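Local coordinates for regulatory protein (Bacillus megaterium, PDB 4UA1), which probably represses the mercury resistance operon when mercury is absent and becomes a transcriptional activator, still bound to DNA, when its dimer captures a mercuric ion, at residues Val46-Leu49 / His50-Arg54; Ile103-Met106 / Leu107-Leu110. All coordinates share one frame; numbering follows the deposited sequence.

Interaction 1 of 2, residues Val46-Leu49 / His50-Arg54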
# COMPACT_ATOMS: atom_id res chain seq x y z
N VAL B 46 -10.49 -0.29 -24.99
CA VAL B 46 -10.04 1.00 -24.49
C VAL B 46 -10.87 1.32 -23.26
O VAL B 46 -10.34 1.69 -22.22
CB VAL B 46 -10.19 2.10 -25.54
CG1 VAL B 46 -9.94 3.48 -24.93
CG2 VAL B 46 -9.25 1.83 -26.70
N ASP B 47 -12.18 1.16 -23.42
CA ASP B 47 -13.15 1.32 -22.33
C ASP B 47 -12.91 0.35 -21.16
O ASP B 47 -12.92 0.78 -19.99
CB ASP B 47 -14.57 1.19 -22.90
CG ASP B 47 -14.93 2.35 -23.85
OD1 ASP B 47 -14.28 3.43 -23.75
OD2 ASP B 47 -15.83 2.20 -24.71
N ARG B 48 -12.69 -0.93 -21.44
CA ARG B 48 -12.48 -1.90 -20.38
C ARG B 48 -11.21 -1.57 -19.61
O ARG B 48 -11.15 -1.72 -18.39
CB ARG B 48 -12.41 -3.33 -20.91
CG ARG B 48 -12.26 -4.33 -19.79
CD ARG B 48 -12.50 -5.75 -20.23
NE ARG B 48 -13.92 -6.08 -20.09
CZ ARG B 48 -14.39 -7.15 -19.46
NH1 ARG B 48 -13.57 -8.04 -18.92
NH2 ARG B 48 -15.70 -7.33 -19.40
N LEU B 49 -10.21 -1.11 -20.32
CA LEU B 49 -8.97 -0.71 -19.71
C LEU B 49 -9.11 0.59 -18.90
O LEU B 49 -8.45 0.72 -17.86
CB LEU B 49 -7.90 -0.57 -20.79
CG LEU B 49 -6.44 -0.41 -20.37
CD1 LEU B 49 -6.08 -1.54 -19.47
CD2 LEU B 49 -5.52 -0.38 -21.60
N HIS B 50 -9.93 1.54 -19.35
CA HIS B 50 -10.24 2.72 -18.52
C HIS B 50 -10.87 2.28 -17.22
O HIS B 50 -10.44 2.68 -16.13
CB HIS B 50 -11.19 3.71 -19.21
CG HIS B 50 -10.50 4.69 -20.11
ND1 HIS B 50 -9.53 5.55 -19.65
CD2 HIS B 50 -10.61 4.91 -21.44
CE1 HIS B 50 -9.08 6.28 -20.66
NE2 HIS B 50 -9.72 5.91 -21.76
N PHE B 51 -11.89 1.44 -17.37
CA PHE B 51 -12.66 0.91 -16.26
C PHE B 51 -11.70 0.26 -15.23
O PHE B 51 -11.77 0.53 -14.02
CB PHE B 51 -13.67 -0.11 -16.80
CG PHE B 51 -14.56 -0.71 -15.75
CD1 PHE B 51 -15.04 0.06 -14.69
CD2 PHE B 51 -14.93 -2.04 -15.81
CE1 PHE B 51 -15.85 -0.48 -13.72
CE2 PHE B 51 -15.75 -2.60 -14.85
CZ PHE B 51 -16.21 -1.82 -13.80
N ILE B 52 -10.79 -0.57 -15.73
CA ILE B 52 -9.88 -1.29 -14.86
C ILE B 52 -8.93 -0.33 -14.15
O ILE B 52 -8.73 -0.40 -12.93
CB ILE B 52 -9.11 -2.34 -15.66
CG1 ILE B 52 -10.04 -3.49 -16.04
CG2 ILE B 52 -7.95 -2.87 -14.85
CD1 ILE B 52 -9.50 -4.35 -17.13
N LYS B 53 -8.34 0.57 -14.93
CA LYS B 53 -7.44 1.55 -14.37
C LYS B 53 -8.14 2.31 -13.22
O LYS B 53 -7.59 2.45 -12.12
CB LYS B 53 -6.95 2.51 -15.47
CG LYS B 53 -6.03 3.64 -15.00
CD LYS B 53 -4.75 3.09 -14.44
CE LYS B 53 -3.81 4.17 -13.95
NZ LYS B 53 -2.94 3.63 -12.86
N ARG B 54 -9.37 2.76 -13.45
CA ARG B 54 -10.00 3.61 -12.46
C ARG B 54 -10.43 2.82 -11.25
O ARG B 54 -10.37 3.33 -10.13
CB ARG B 54 -11.18 4.39 -13.04
CG ARG B 54 -10.67 5.38 -14.03
CD ARG B 54 -11.74 6.14 -14.74
NE ARG B 54 -11.20 6.62 -16.01
CZ ARG B 54 -11.73 7.60 -16.75
NH1 ARG B 54 -12.77 8.30 -16.31
NH2 ARG B 54 -11.15 7.91 -17.89
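V46 and H50, one helical turn apart, run their side chains alongside each other in a common direction, a typical i to i+4 pairing on the α-helix 44-57 of the MerR-family DNA-binding domain. V46 CG1 lies 3.8 Å from H50 CD2, with H50 NE2 only slightly farther, so the methyl sits by the CD2-NE2 bond. The valine torsion explains this: chi1 of 170° swings CG1 opposite the backbone N, to the side where the next turn begins. The ring also meets the main chain, with the CA of D47 near its edge. Farther round the helix, the side chains of R48 and I52 meet through carbon, R48 CG being 3.8 Å from I52 CD1. The guanidinium of R48 leaves this pair to form a salt bridge with D73, and L69 of helix 62-74 packs against R48, F51 and I52. On another flank C12 touches V46, L49 and H50, while M130 and L129 of the second subunit rest on D47, H50, F51 and R54. The helix thus has L69 of helix 62-74 on one flank and helix 124-130 of the second subunit on another. What spaces all these side chains is the regular backbone bonding, in which F51 N donates to D47 O over 2.9 Å with an N-H...O angle of 170°.

Interaction 2 of 2, residues Ile103-Met106 / Leu107-Leu110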
# COMPACT_ATOMS: atom_id res chain seq x y z
N ILE B 103 -3.01 2.55 13.87
CA ILE B 103 -1.59 2.89 13.84
C ILE B 103 -1.31 4.31 14.35
O ILE B 103 -0.39 4.55 15.12
CB ILE B 103 -1.04 2.74 12.43
CG1 ILE B 103 -0.85 1.26 12.15
CG2 ILE B 103 0.29 3.48 12.28
CD1 ILE B 103 -0.70 0.96 10.67
N GLU B 104 -2.13 5.24 13.91
CA GLU B 104 -2.01 6.60 14.37
C GLU B 104 -2.08 6.65 15.90
O GLU B 104 -1.24 7.27 16.55
CB GLU B 104 -3.12 7.42 13.74
CG GLU B 104 -2.78 8.87 13.48
CD GLU B 104 -3.99 9.56 12.87
OE1 GLU B 104 -4.00 10.80 12.71
OE2 GLU B 104 -4.96 8.83 12.59
N ARG B 105 -3.05 5.95 16.48
CA ARG B 105 -3.25 5.95 17.92
C ARG B 105 -2.03 5.36 18.62
O ARG B 105 -1.62 5.85 19.68
CB ARG B 105 -4.54 5.18 18.27
CG ARG B 105 -4.75 4.76 19.76
CD ARG B 105 -4.60 5.91 20.74
NE ARG B 105 -5.32 7.09 20.26
CZ ARG B 105 -4.97 8.34 20.51
NH1 ARG B 105 -3.90 8.61 21.25
NH2 ARG B 105 -5.69 9.33 20.00
N MET B 106 -1.48 4.29 18.04
CA MET B 106 -0.23 3.72 18.56
C MET B 106 0.93 4.70 18.58
O MET B 106 1.70 4.75 19.53
CB MET B 106 0.19 2.49 17.75
CG MET B 106 -0.53 1.23 18.19
SD MET B 106 -0.45 -0.04 16.91
CE MET B 106 -0.51 -1.48 17.96
N LEU B 107 1.06 5.45 17.50
CA LEU B 107 2.12 6.41 17.37
C LEU B 107 1.95 7.51 18.39
O LEU B 107 2.91 7.94 19.02
CB LEU B 107 2.16 6.97 15.96
CG LEU B 107 2.50 5.99 14.83
CD1 LEU B 107 2.17 6.61 13.46
CD2 LEU B 107 3.94 5.52 14.88
N MET B 108 0.70 7.93 18.57
CA MET B 108 0.34 8.92 19.56
C MET B 108 0.76 8.48 20.99
O MET B 108 1.41 9.23 21.73
CB MET B 108 -1.17 9.18 19.51
CG MET B 108 -1.68 9.83 18.21
SD MET B 108 -1.32 11.59 18.03
CE MET B 108 -2.05 12.27 19.53
N ASP B 109 0.41 7.25 21.36
CA ASP B 109 0.75 6.76 22.68
C ASP B 109 2.26 6.66 22.88
O ASP B 109 2.80 7.02 23.96
CB ASP B 109 0.07 5.43 22.91
CG ASP B 109 -1.45 5.54 22.90
OD1 ASP B 109 -1.95 6.61 23.37
OD2 ASP B 109 -2.11 4.58 22.43
N LEU B 110 2.95 6.18 21.84
CA LEU B 110 4.40 6.18 21.82
C LEU B 110 5.01 7.57 22.09
O LEU B 110 5.83 7.73 23.00
CB LEU B 110 4.87 5.68 20.48
CG LEU B 110 4.80 4.17 20.40
CD1 LEU B 110 4.96 3.68 18.95
CD2 LEU B 110 5.90 3.64 21.32
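The guanidinium of R105 has M108 CG over one face and D109 OD1 at its edge, in its plane. R105 NH1 is the nearest guanidinium atom to both neighbours, 3.3 Å from M108 CB and 3.5 Å from D109 OD1, the latter a salt bridge. The guanidinium and carboxylate planes are turned 40° apart, so the two groups do not meet as a flat, two-pronged pair. R105 gets there by folding: its chain bends at chi2 (53°) and chi3 (45°), bringing a side chain that starts out away from the next turn back over it. The bend also lays R105 CD 3.3 Å from D109 OD2, and the two side chains meet nearly perpendicular. On a different flank of the same α-helix, I103 and L107 run side by side, I103 CG2 3.8 Å from L107 CD1. L107, with E104 and M108 nearby, faces the second subunit: its I90 packs on L107 and M108, and its Q94 is hydrogen-bonded to E104 OE1. This packing is consistent with the long-helix dimer interface of MerR proteins. L110 meets T128 and L129 of helix 124-130. Toward the partner helix, apolar carbon thus mixes with one polar bond, E104 to Q94, while R105 and D109 form a long i to i+4 ion pair on the exposed side that probably adds only a modest electrostatic tie between turns.

In the fold
Interactions 1 and 2 illustrate how one local theme, side chains paired over a helical turn, serves two parts of a regulator. Interaction 1 comes first along the chain, on helix 44-57 of the DNA-binding domain; interaction 2 follows near the far end of the long helix 78-112. Their centres are 38 Å apart, on opposite sides of the chain's centre, and their nearest atoms about 23 Å apart. Both touch the second subunit. Helix 124-130 is the common element, its L129 packing on L110 in the same chain and, from the other subunit, on F51, consistent with a possible route by which the mercury site of one subunit, at C114 and C123, could reach the DNA-binding domain of the other.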